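Local coordinates for UDP-N-acetylglucosamine 4,6-dehydratase (Vibrio fischeri, PDB 3PVZ), which probably acts as a lyase that dehydrates a UDP-linked N-acetylglucosamine, working with a bound nicotinamide-adenine dinucleotide on a Rossmann-type fold, at residues 218-229 with 306-314; 250-260 with 334-345. All blocks are in the same frame, centred on the assembly; numbering follows the deposited sequence.

Interaction 1. Residues 218-229 with 306-314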
loop_
_atom_site.group_PDB
_atom_site.type_symbol
_atom_site.label_atom_id
_atom_site.label_comp_id
_atom_site.label_asym_id
_atom_site.label_seq_id
_atom_site.Cartn_x
_atom_site.Cartn_y
_atom_site.Cartn_z
ATOM N N ILE A 218 -6.845 16.487 -10.368
ATOM C CA ILE A 218 -6.248 17.458 -11.284
ATOM C C ILE A 218 -5.451 16.757 -12.380
ATOM O O ILE A 218 -5.511 17.137 -13.546
ATOM C CB ILE A 218 -5.292 18.455 -10.583
ATOM C CG1 ILE A 218 -6.043 19.353 -9.605
ATOM C CG2 ILE A 218 -4.597 19.342 -11.626
ATOM C CD1 ILE A 218 -7.176 20.148 -10.259
ATOM N N GLN A 219 -4.709 15.735 -11.986
ATOM C CA GLN A 219 -3.864 14.989 -12.901
ATOM C C GLN A 219 -4.667 14.201 -13.967
ATOM O O GLN A 219 -4.173 13.953 -15.080
ATOM C CB GLN A 219 -3.018 14.028 -12.068
ATOM C CG GLN A 219 -1.710 13.620 -12.647
ATOM C CD GLN A 219 -0.942 12.752 -11.655
ATOM O OE1 GLN A 219 -0.468 13.245 -10.617
ATOM N NE2 GLN A 219 -0.851 11.448 -11.947
ATOM N N LYS A 220 -5.892 13.802 -13.614
ATOM C CA LYS A 220 -6.709 12.959 -14.474
ATOM C C LYS A 220 -7.858 13.728 -15.122
ATOM O O LYS A 220 -8.823 13.131 -15.577
ATOM C CB LYS A 220 -7.245 11.761 -13.672
ATOM C CG LYS A 220 -6.141 10.877 -13.102
ATOM C CD LYS A 220 -6.665 9.711 -12.293
ATOM C CE LYS A 220 -5.483 8.834 -11.778
ATOM N NZ LYS A 220 -5.914 7.596 -11.004
ATOM N N ASN A 221 -7.751 15.054 -15.156
ATOM C CA ASN A 221 -8.781 15.912 -15.704
ATOM C C ASN A 221 -10.204 15.587 -15.223
ATOM O O ASN A 221 -11.170 15.617 -16.006
ATOM C CB ASN A 221 -8.661 15.932 -17.237
ATOM C CG ASN A 221 -7.584 16.911 -17.719
ATOM O OD1 ASN A 221 -6.472 16.505 -18.077
ATOM N ND2 ASN A 221 -7.916 18.215 -17.700
ATOM N N GLN A 222 -10.324 15.339 -13.912
ATOM C CA GLN A 222 -11.604 14.994 -13.281
ATOM C C GLN A 222 -12.079 16.053 -12.267
ATOM O O GLN A 222 -11.283 16.815 -11.717
ATOM C CB GLN A 222 -11.512 13.635 -12.584
ATOM C CG GLN A 222 -11.527 12.425 -13.523
ATOM C CD GLN A 222 -11.003 11.155 -12.843
ATOM O OE1 GLN A 222 -10.362 11.225 -11.802
ATOM N NE2 GLN A 222 -11.311 9.997 -13.413
ATOM N N PRO A 223 -13.392 16.100 -12.018
ATOM C CA PRO A 223 -13.921 17.062 -11.056
ATOM C C PRO A 223 -13.342 16.913 -9.639
ATOM O O PRO A 223 -13.072 15.789 -9.191
ATOM C CB PRO A 223 -15.415 16.755 -11.028
ATOM C CG PRO A 223 -15.707 15.940 -12.216
ATOM C CD PRO A 223 -14.446 15.309 -12.682
ATOM N N ILE A 224 -13.174 18.040 -8.944
ATOM C CA ILE A 224 -12.849 18.020 -7.533
ATOM C C ILE A 224 -14.138 17.940 -6.736
ATOM O O ILE A 224 -15.120 18.675 -7.027
ATOM C CB ILE A 224 -12.102 19.295 -7.104
ATOM C CG1 ILE A 224 -10.800 19.468 -7.918
ATOM C CG2 ILE A 224 -11.859 19.301 -5.579
ATOM C CD1 ILE A 224 -9.590 19.172 -7.203
ATOM N N VAL A 225 -14.121 17.085 -5.717
ATOM C CA VAL A 225 -15.261 16.818 -4.864
ATOM C C VAL A 225 -14.807 17.022 -3.421
ATOM O O VAL A 225 -13.771 16.530 -3.028
ATOM C CB VAL A 225 -15.762 15.363 -5.096
ATOM C CG1 VAL A 225 -16.700 14.897 -3.983
ATOM C CG2 VAL A 225 -16.458 15.242 -6.448
ATOM N N ALA A 226 -15.544 17.785 -2.632
ATOM C CA ALA A 226 -15.096 18.113 -1.276
ATOM C C ALA A 226 -16.237 18.601 -0.418
ATOM O O ALA A 226 -17.001 19.462 -0.851
ATOM C CB ALA A 226 -14.048 19.164 -1.323
ATOM N N PRO A 227 -16.339 18.081 0.826
ATOM C CA PRO A 227 -17.333 18.588 1.742
ATOM C C PRO A 227 -17.141 20.080 2.035
ATOM O O PRO A 227 -16.007 20.527 2.203
ATOM C CB PRO A 227 -17.114 17.767 3.020
ATOM C CG PRO A 227 -16.292 16.582 2.629
ATOM C CD PRO A 227 -15.544 16.972 1.396
ATOM N N ASN A 228 -18.239 20.842 2.088
ATOM C CA ASN A 228 -18.114 22.221 2.478
ATOM C C ASN A 228 -18.516 22.401 3.906
ATOM O O ASN A 228 -18.410 23.507 4.400
ATOM C CB ASN A 228 -18.836 23.204 1.529
ATOM C CG ASN A 228 -20.330 22.941 1.396
ATOM O OD1 ASN A 228 -20.929 22.190 2.171
ATOM N ND2 ASN A 228 -20.948 23.590 0.407
ATOM N N ASP A 229 -18.910 21.315 4.583
ATOM C CA ASP A 229 -19.421 21.404 5.973
ATOM C C ASP A 229 -18.604 20.625 7.031
ATOM O O ASP A 229 -19.049 20.419 8.156
ATOM C CB ASP A 229 -20.897 20.985 6.024
ATOM C CG ASP A 229 -21.106 19.512 5.671
ATOM O OD1 ASP A 229 -20.137 18.841 5.200
ATOM O OD2 ASP A 229 -22.253 19.034 5.851
ATOM N N LYS A 306 -10.940 27.131 -15.876
ATOM C CA LYS A 306 -11.916 26.876 -14.807
ATOM C C LYS A 306 -11.837 25.370 -14.446
ATOM O O LYS A 306 -11.457 24.545 -15.302
ATOM C CB LYS A 306 -13.333 27.228 -15.266
ATOM C CG LYS A 306 -13.737 28.718 -15.170
ATOM C CD LYS A 306 -15.197 28.931 -15.653
ATOM C CE LYS A 306 -15.960 30.050 -14.894
ATOM N NZ LYS A 306 -16.264 29.742 -13.435
ATOM N N TRP A 307 -12.151 25.017 -13.190
ATOM C CA TRP A 307 -12.213 23.600 -12.766
ATOM C C TRP A 307 -13.572 23.278 -12.144
ATOM O O TRP A 307 -14.023 23.989 -11.263
ATOM C CB TRP A 307 -11.088 23.226 -11.780
ATOM C CG TRP A 307 -10.748 21.753 -11.912
ATOM C CD1 TRP A 307 -11.393 20.710 -11.316
ATOM C CD2 TRP A 307 -9.761 21.173 -12.769
ATOM N NE1 TRP A 307 -10.866 19.522 -11.733
ATOM C CE2 TRP A 307 -9.854 19.773 -12.625
ATOM C CE3 TRP A 307 -8.795 21.699 -13.631
ATOM C CZ2 TRP A 307 -9.006 18.882 -13.306
ATOM C CZ3 TRP A 307 -7.943 20.806 -14.315
ATOM C CH2 TRP A 307 -8.056 19.412 -14.137
ATOM N N PRO A 308 -14.243 22.218 -12.604
ATOM C CA PRO A 308 -15.542 21.924 -12.025
ATOM C C PRO A 308 -15.416 21.399 -10.612
ATOM O O PRO A 308 -14.611 20.514 -10.358
ATOM C CB PRO A 308 -16.091 20.830 -12.926
ATOM C CG PRO A 308 -14.906 20.187 -13.483
ATOM C CD PRO A 308 -13.912 21.281 -13.683
ATOM N N CYS A 309 -16.219 21.941 -9.720
ATOM C CA CYS A 309 -16.203 21.559 -8.341
ATOM C C CYS A 309 -17.582 21.176 -7.875
ATOM O O CYS A 309 -18.599 21.750 -8.274
ATOM C CB CYS A 309 -15.687 22.694 -7.467
ATOM S SG CYS A 309 -13.978 23.119 -7.760
ATOM N N LEU A 310 -17.592 20.199 -6.986
ATOM C CA LEU A 310 -18.804 19.700 -6.413
ATOM C C LEU A 310 -18.640 19.690 -4.921
ATOM O O LEU A 310 -18.055 18.778 -4.336
ATOM C CB LEU A 310 -19.078 18.315 -6.954
ATOM C CG LEU A 310 -20.518 17.876 -6.731
ATOM C CD1 LEU A 310 -21.136 17.262 -8.020
ATOM C CD2 LEU A 310 -20.556 16.915 -5.543
ATOM N N PHE A 311 -19.137 20.742 -4.304
ATOM C CA PHE A 311 -18.977 20.907 -2.880
ATOM C C PHE A 311 -20.223 20.420 -2.169
ATOM O O PHE A 311 -21.283 20.977 -2.294
ATOM C CB PHE A 311 -18.610 22.339 -2.573
ATOM C CG PHE A 311 -17.290 22.770 -3.184
ATOM C CD1 PHE A 311 -16.208 21.895 -3.254
ATOM C CD2 PHE A 311 -17.117 24.052 -3.666
ATOM C CE1 PHE A 311 -14.984 22.303 -3.793
ATOM C CE2 PHE A 311 -15.905 24.459 -4.205
ATOM C CZ PHE A 311 -14.841 23.588 -4.260
ATOM N N THR A 312 -20.050 19.339 -1.427
ATOM C CA THR A 312 -21.144 18.549 -0.895
ATOM C C THR A 312 -21.370 18.880 0.568
ATOM O O THR A 312 -20.525 19.473 1.200
ATOM C CB THR A 312 -20.808 17.023 -1.054
ATOM O OG1 THR A 312 -21.996 16.300 -1.381
ATOM C CG2 THR A 312 -20.146 16.431 0.221
ATOM N N SER A 313 -22.512 18.474 1.091
ATOM C CA SER A 313 -22.818 18.598 2.510
ATOM C C SER A 313 -23.761 17.447 2.901
ATOM O O SER A 313 -24.322 16.784 2.021
ATOM C CB SER A 313 -23.470 19.955 2.793
ATOM O OG SER A 313 -24.690 20.065 2.114
ATOM N N SER A 314 -23.934 17.201 4.196
ATOM C CA SER A 314 -24.765 16.085 4.636
ATOM C C SER A 314 -25.558 16.440 5.889
ATOM O O SER A 314 -24.963 16.716 6.931
ATOM C CB SER A 314 -23.875 14.873 4.910
ATOM O OG SER A 314 -23.231 15.030 6.156
#

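Interaction 2. Residues 250-260 with 334-345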
loop_
_atom_site.group_PDB
_atom_site.type_symbol
_atom_site.label_atom_id
_atom_site.label_comp_id
_atom_site.label_asym_id
_atom_site.label_seq_id
_atom_site.Cartn_x
_atom_site.Cartn_y
_atom_site.Cartn_z
ATOM N N PHE A 250 12.430 12.428 22.897
ATOM C CA PHE A 250 12.143 13.102 24.185
ATOM C C PHE A 250 10.929 12.589 24.979
ATOM O O PHE A 250 10.767 12.947 26.127
ATOM C CB PHE A 250 11.989 14.620 23.950
ATOM C CG PHE A 250 13.250 15.273 23.404
ATOM C CD1 PHE A 250 14.357 15.444 24.216
ATOM C CD2 PHE A 250 13.329 15.665 22.088
ATOM C CE1 PHE A 250 15.533 16.027 23.742
ATOM C CE2 PHE A 250 14.520 16.287 21.568
ATOM C CZ PHE A 250 15.616 16.449 22.381
ATOM N N GLY A 251 10.086 11.768 24.386
ATOM C CA GLY A 251 8.936 11.249 25.094
ATOM C C GLY A 251 9.318 10.297 26.235
ATOM O O GLY A 251 10.212 9.427 26.086
ATOM N N GLU A 252 8.641 10.450 27.375
ATOM C CA GLU A 252 8.805 9.490 28.429
ATOM C C GLU A 252 7.815 8.367 28.242
ATOM O O GLU A 252 6.841 8.516 27.516
ATOM C CB GLU A 252 8.622 10.156 29.789
ATOM C CG GLU A 252 9.682 11.184 30.055
ATOM C CD GLU A 252 9.524 11.792 31.424
ATOM O OE1 GLU A 252 9.865 11.096 32.405
ATOM O OE2 GLU A 252 9.049 12.940 31.508
ATOM N N ASN A 253 8.060 7.246 28.918
ATOM C CA ASN A 253 7.110 6.117 28.920
ATOM C C ASN A 253 5.705 6.628 29.137
ATOM O O ASN A 253 5.443 7.246 30.136
ATOM C CB ASN A 253 7.439 5.039 29.986
ATOM C CG ASN A 253 6.777 3.669 29.664
ATOM O OD1 ASN A 253 6.351 3.419 28.527
ATOM N ND2 ASN A 253 6.724 2.775 30.653
ATOM N N ARG A 254 4.828 6.320 28.184
ATOM C CA ARG A 254 3.407 6.691 28.164
ATOM C C ARG A 254 3.042 8.118 27.741
ATOM O O ARG A 254 1.873 8.482 27.809
ATOM C CB ARG A 254 2.734 6.378 29.507
ATOM C CG ARG A 254 2.865 4.958 29.909
ATOM C CD ARG A 254 2.121 4.664 31.209
ATOM N NE ARG A 254 2.440 3.291 31.496
ATOM C CZ ARG A 254 3.405 2.874 32.305
ATOM N NH1 ARG A 254 4.102 3.740 33.028
ATOM N NH2 ARG A 254 3.634 1.557 32.418
ATOM N N ASP A 255 3.989 8.923 27.275
ATOM C CA ASP A 255 3.654 10.277 26.862
ATOM C C ASP A 255 2.993 10.236 25.464
ATOM O O ASP A 255 3.491 9.526 24.574
ATOM C CB ASP A 255 4.910 11.089 26.701
ATOM C CG ASP A 255 5.461 11.635 27.978
ATOM O OD1 ASP A 255 4.875 11.498 29.080
ATOM O OD2 ASP A 255 6.513 12.283 27.830
ATOM N N ILE A 256 1.887 10.970 25.296
ATOM C CA ILE A 256 1.285 11.222 24.003
ATOM C C ILE A 256 1.576 12.686 23.644
ATOM O O ILE A 256 1.058 13.619 24.277
ATOM C CB ILE A 256 -0.265 11.054 23.963
ATOM C CG1 ILE A 256 -0.733 9.700 24.512
ATOM C CG2 ILE A 256 -0.767 11.231 22.522
ATOM C CD1 ILE A 256 -2.248 9.671 24.796
ATOM N N PHE A 257 2.406 12.880 22.632
ATOM C CA PHE A 257 2.740 14.227 22.156
ATOM C C PHE A 257 1.661 14.684 21.183
ATOM O O PHE A 257 1.105 13.868 20.457
ATOM C CB PHE A 257 4.105 14.215 21.474
ATOM C CG PHE A 257 5.263 14.285 22.421
ATOM C CD1 PHE A 257 5.222 13.658 23.676
ATOM C CD2 PHE A 257 6.415 15.005 22.077
ATOM C CE1 PHE A 257 6.298 13.742 24.554
ATOM C CE2 PHE A 257 7.510 15.080 22.956
ATOM C CZ PHE A 257 7.458 14.461 24.181
ATOM N N PHE A 258 1.339 15.974 21.193
ATOM C CA PHE A 258 0.368 16.551 20.211
ATOM C C PHE A 258 0.615 18.025 20.010
ATOM O O PHE A 258 1.192 18.677 20.889
ATOM C CB PHE A 258 -1.072 16.355 20.677
ATOM C CG PHE A 258 -1.406 17.141 21.922
ATOM C CD1 PHE A 258 -1.122 16.631 23.174
ATOM C CD2 PHE A 258 -1.987 18.414 21.835
ATOM C CE1 PHE A 258 -1.416 17.362 24.317
ATOM C CE2 PHE A 258 -2.261 19.134 22.980
ATOM C CZ PHE A 258 -1.980 18.610 24.210
ATOM N N PRO A 259 0.177 18.559 18.864
ATOM C CA PRO A 259 0.355 19.968 18.602
ATOM C C PRO A 259 -0.630 20.824 19.359
ATOM O O PRO A 259 -1.854 20.581 19.325
ATOM C CB PRO A 259 0.141 20.074 17.090
ATOM C CG PRO A 259 -0.779 19.033 16.773
ATOM C CD PRO A 259 -0.415 17.881 17.711
ATOM N N LYS A 260 -0.081 21.794 20.093
ATOM C CA LYS A 260 -0.903 22.773 20.767
ATOM C C LYS A 260 -1.668 23.581 19.711
ATOM O O LYS A 260 -1.178 23.797 18.601
ATOM C CB LYS A 260 -0.067 23.693 21.642
ATOM C CG LYS A 260 0.510 23.029 22.879
ATOM C CD LYS A 260 1.612 23.899 23.486
ATOM C CE LYS A 260 1.788 23.659 24.971
ATOM N NZ LYS A 260 2.946 24.423 25.447
HETATM N N MSE A 334 1.821 20.866 29.828
HETATM C CA MSE A 334 1.877 21.952 28.846
HETATM C C MSE A 334 3.066 22.880 29.072
HETATM O O MSE A 334 3.272 23.824 28.295
HETATM C CB MSE A 334 0.583 22.783 28.869
HETATM C CG MSE A 334 -0.700 21.975 28.669
HETATM SE SE MSE A 334 -0.703 20.920 27.018
HETATM C CE MSE A 334 -1.769 22.152 25.937
ATOM N N ALA A 335 3.852 22.581 30.110
ATOM C CA ALA A 335 5.025 23.387 30.503
ATOM C C ALA A 335 6.331 23.012 29.805
ATOM O O ALA A 335 7.157 23.879 29.549
ATOM C CB ALA A 335 5.224 23.316 32.031
ATOM N N ARG A 336 6.532 21.735 29.508
ATOM C CA ARG A 336 7.825 21.264 28.990
ATOM C C ARG A 336 8.208 21.859 27.634
ATOM O O ARG A 336 9.358 22.186 27.394
ATOM C CB ARG A 336 7.831 19.742 28.918
ATOM C CG ARG A 336 9.113 19.185 28.390
ATOM C CD ARG A 336 9.229 17.706 28.647
ATOM N NE ARG A 336 10.537 17.229 28.225
ATOM C CZ ARG A 336 10.847 15.978 27.922
ATOM N NH1 ARG A 336 9.962 14.998 27.948
ATOM N NH2 ARG A 336 12.069 15.714 27.583
ATOM N N PHE A 337 7.251 21.976 26.737
ATOM C CA PHE A 337 7.531 22.519 25.422
ATOM C C PHE A 337 6.608 23.704 25.145
ATOM O O PHE A 337 5.509 23.783 25.675
ATOM C CB PHE A 337 7.356 21.452 24.337
ATOM C CG PHE A 337 8.314 20.302 24.449
ATOM C CD1 PHE A 337 9.660 20.483 24.182
ATOM C CD2 PHE A 337 7.866 19.029 24.821
ATOM C CE1 PHE A 337 10.539 19.433 24.301
ATOM C CE2 PHE A 337 8.739 17.961 24.906
ATOM C CZ PHE A 337 10.073 18.158 24.647
ATOM N N ASP A 338 7.068 24.594 24.278
ATOM C CA ASP A 338 6.301 25.746 23.843
ATOM C C ASP A 338 5.185 25.387 22.877
ATOM O O ASP A 338 4.058 25.858 23.048
ATOM C CB ASP A 338 7.226 26.813 23.222
ATOM C CG ASP A 338 8.030 27.588 24.289
ATOM O OD1 ASP A 338 7.800 27.383 25.519
ATOM O OD2 ASP A 338 8.901 28.399 23.908
ATOM N N ASN A 339 5.501 24.547 21.889
ATOM C CA ASN A 339 4.587 24.216 20.763
ATOM C C ASN A 339 3.909 22.839 20.891
ATOM O O ASN A 339 2.937 22.576 20.211
ATOM C CB ASN A 339 5.352 24.238 19.431
ATOM C CG ASN A 339 6.325 25.445 19.300
ATOM O OD1 ASN A 339 7.542 25.268 19.025
ATOM N ND2 ASN A 339 5.780 26.669 19.443
ATOM N N LEU A 340 4.431 21.989 21.775
ATOM C CA LEU A 340 4.019 20.603 21.895
ATOM C C LEU A 340 3.411 20.336 23.241
ATOM O O LEU A 340 3.975 20.677 24.281
ATOM C CB LEU A 340 5.220 19.658 21.760
ATOM C CG LEU A 340 5.972 19.656 20.454
ATOM C CD1 LEU A 340 7.184 18.784 20.594
ATOM C CD2 LEU A 340 5.116 19.167 19.273
ATOM N N GLY A 341 2.271 19.669 23.228
ATOM C CA GLY A 341 1.620 19.269 24.472
ATOM C C GLY A 341 1.854 17.785 24.721
ATOM O O GLY A 341 1.989 17.001 23.768
ATOM N N ILE A 342 1.871 17.411 26.003
ATOM C CA ILE A 342 2.052 16.043 26.420
ATOM C C ILE A 342 0.867 15.594 27.293
ATOM O O ILE A 342 0.517 16.239 28.301
ATOM C CB ILE A 342 3.333 15.895 27.211
ATOM C CG1 ILE A 342 4.509 16.491 26.455
ATOM C CG2 ILE A 342 3.600 14.445 27.533
ATOM C CD1 ILE A 342 5.843 16.250 27.137
ATOM N N ILE A 343 0.243 14.496 26.890
ATOM C CA ILE A 343 -0.695 13.793 27.746
ATOM C C ILE A 343 0.090 12.698 28.406
ATOM O O ILE A 343 0.845 11.956 27.765
ATOM C CB ILE A 343 -1.862 13.145 26.998
ATOM C CG1 ILE A 343 -2.662 14.188 26.214
ATOM C CG2 ILE A 343 -2.824 12.405 27.987
ATOM C CD1 ILE A 343 -3.679 13.562 25.285
ATOM N N LYS A 344 -0.050 12.646 29.709
ATOM C CA LYS A 344 0.529 11.597 30.501
ATOM C C LYS A 344 -0.474 10.471 30.477
ATOM O O LYS A 344 -1.380 10.465 31.276
ATOM C CB LYS A 344 0.698 12.107 31.938
ATOM C CG LYS A 344 1.641 13.311 32.024
ATOM C CD LYS A 344 3.026 12.780 32.021
ATOM C CE LYS A 344 3.975 13.646 31.337
ATOM N NZ LYS A 344 5.286 12.911 31.322
ATOM N N ASN A 345 -0.356 9.541 29.535
ATOM C CA ASN A 345 -1.397 8.497 29.413
ATOM C C ASN A 345 -1.452 7.657 30.684
ATOM O O ASN A 345 -0.435 7.248 31.202
ATOM C CB ASN A 345 -1.141 7.590 28.204
ATOM C CG ASN A 345 -2.374 6.793 27.776
ATOM O OD1 ASN A 345 -3.436 6.882 28.379
ATOM N ND2 ASN A 345 -2.234 6.038 26.683
HETATM O O HOH W 1 7.789 14.403 29.264
HETATM O O HOH W 2 1.601 24.082 18.115
#

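Interaction 1. Residues 218-229 with 306-314
The indole of Trp307 meets the end of the helix that leads into strand 224-227. Its CG stands anti to the backbone N (chi1 -152°), which carries the ring across toward 218-222. There CD1 of Ile218 sits over the centre of the six-membered ring, 3.6 Å from its centroid, a CH-pi contact. At the ring's edge, NE1 of Trp307 donates to O of Gln222 at 2.7 Å; the oxygen lies close to the indole plane, yet the nitrogen approaches from above the carbonyl plane. One face contact and one edge bond together fix the turn of the indole, and Tyr283 adds an edge-to-face ring contact.

Beyond the indole the two strands run parallel, in a small three-stranded sheet with 224-227 and 284-287 at its margins and 306-312 between them. Lying outside the main nucleotide-binding sheet, it is consistent with the smaller C-terminal part of extended short-chain dehydrogenases/reductases. Each strand alternately gives and takes: N of Ile224 donates to O of Pro308, and O of Ile224 accepts N of Leu310 at 2.9 Å. Ile224, Ala226, Cys309 and Phe311 share one face, where Phe214 of helix 210-219 touches Ile224 and Ala226, and Leu278 of helix 270-280 touches Cys309; CB of Ala226 lies 4.0 Å from CD1 of Phe311. On the other face Val225 and Leu310 lie side by side, CG2 to CB at 4.1 Å.

Past the strand ends, chi1 of Asp229 (65°) sets its carboxylate between backbone N and carbonyl carbon, and OD2 accepts the N-H of Ser314 at 3.0 Å, on the syn side but tilted from the carboxylate plane.

Interaction 2. Residues 250-260 with 334-345
Both the SE and the carbonyl O of selenomethionine Met334 take part in the contact: SE lies obliquely beside the Phe258 ring, 3.9 Å from CZ, a Met-aromatic contact, and O accepts NZ of Lys260. Next, Arg336 brings NH1 to O of Phe250 at 2.9 Å. A water held by NH1 of Arg336 also donates to OD2 of Asp255 and OE2 of Glu252, joining the guanidinium to both acids. Phe337 sets its ring obliquely against that of Phe257, planes 59° apart, while its carbonyl O takes NZ of Lys260 at 2.7 Å. The O of Asp338 is a third acceptor, met from above its carbonyl plane. Three backbone oxygens thus grip one ammonium, which the extended lysine chain carries in among the carbonyls of the loop; O of Asn339 receives the backbone N of Lys260.

From Leu340 the chain is a strand, antiparallel to 255-259, which itself lies parallel to 194-198 in the Rossmann-type sheet; the pair marks the first reversal of direction after the run of parallel strands. Gly341 and Phe258 form a hydrogen-bonded pair, and the Phe258 ring folds back over the glycine, whose CA is 3.9 Å from the ring centroid. The fold comes from chi1 of Phe258 (67°), which puts the ring between its backbone N and carbonyl carbon. Ile342 lays CG1 over the face of Phe257 and presses CG2 to CG of Asp255, 3.4 Å apart. Ile343 and Ile256 stand side by side, CB to CB at 4.0 Å. NZ of Lys344 forms a salt bridge with OD1 of Asp255 at 2.7 Å, on its syn lone pair, and a second, long one with OE2 of Glu252. Finally, N of Asn345 donates to O of Arg254.

In the fold
Two beta pairings serve two different sheets of one chain. Interaction 1 lies in the small parallel sheet, about 25 Å from the chain centre, whereas interaction 2 belongs to the nine-stranded mixed sheet of the Rossmann-type part; their centres are about 37 Å apart and their nearest atoms about 20 Å. Along the chain their segments alternate: 218-229, 250-260, 306-314, 334-345. The chain passes from the small sheet to the large one, back to the small sheet and again to the large one, so the two sheets are tied by repeated crossings; a turn joins helix 237-250 to strand 255-259. In interaction 2 the side chain of Pro259 is about 9 Å from the bound dinucleotide; interaction 1 lies away from the annotated sites.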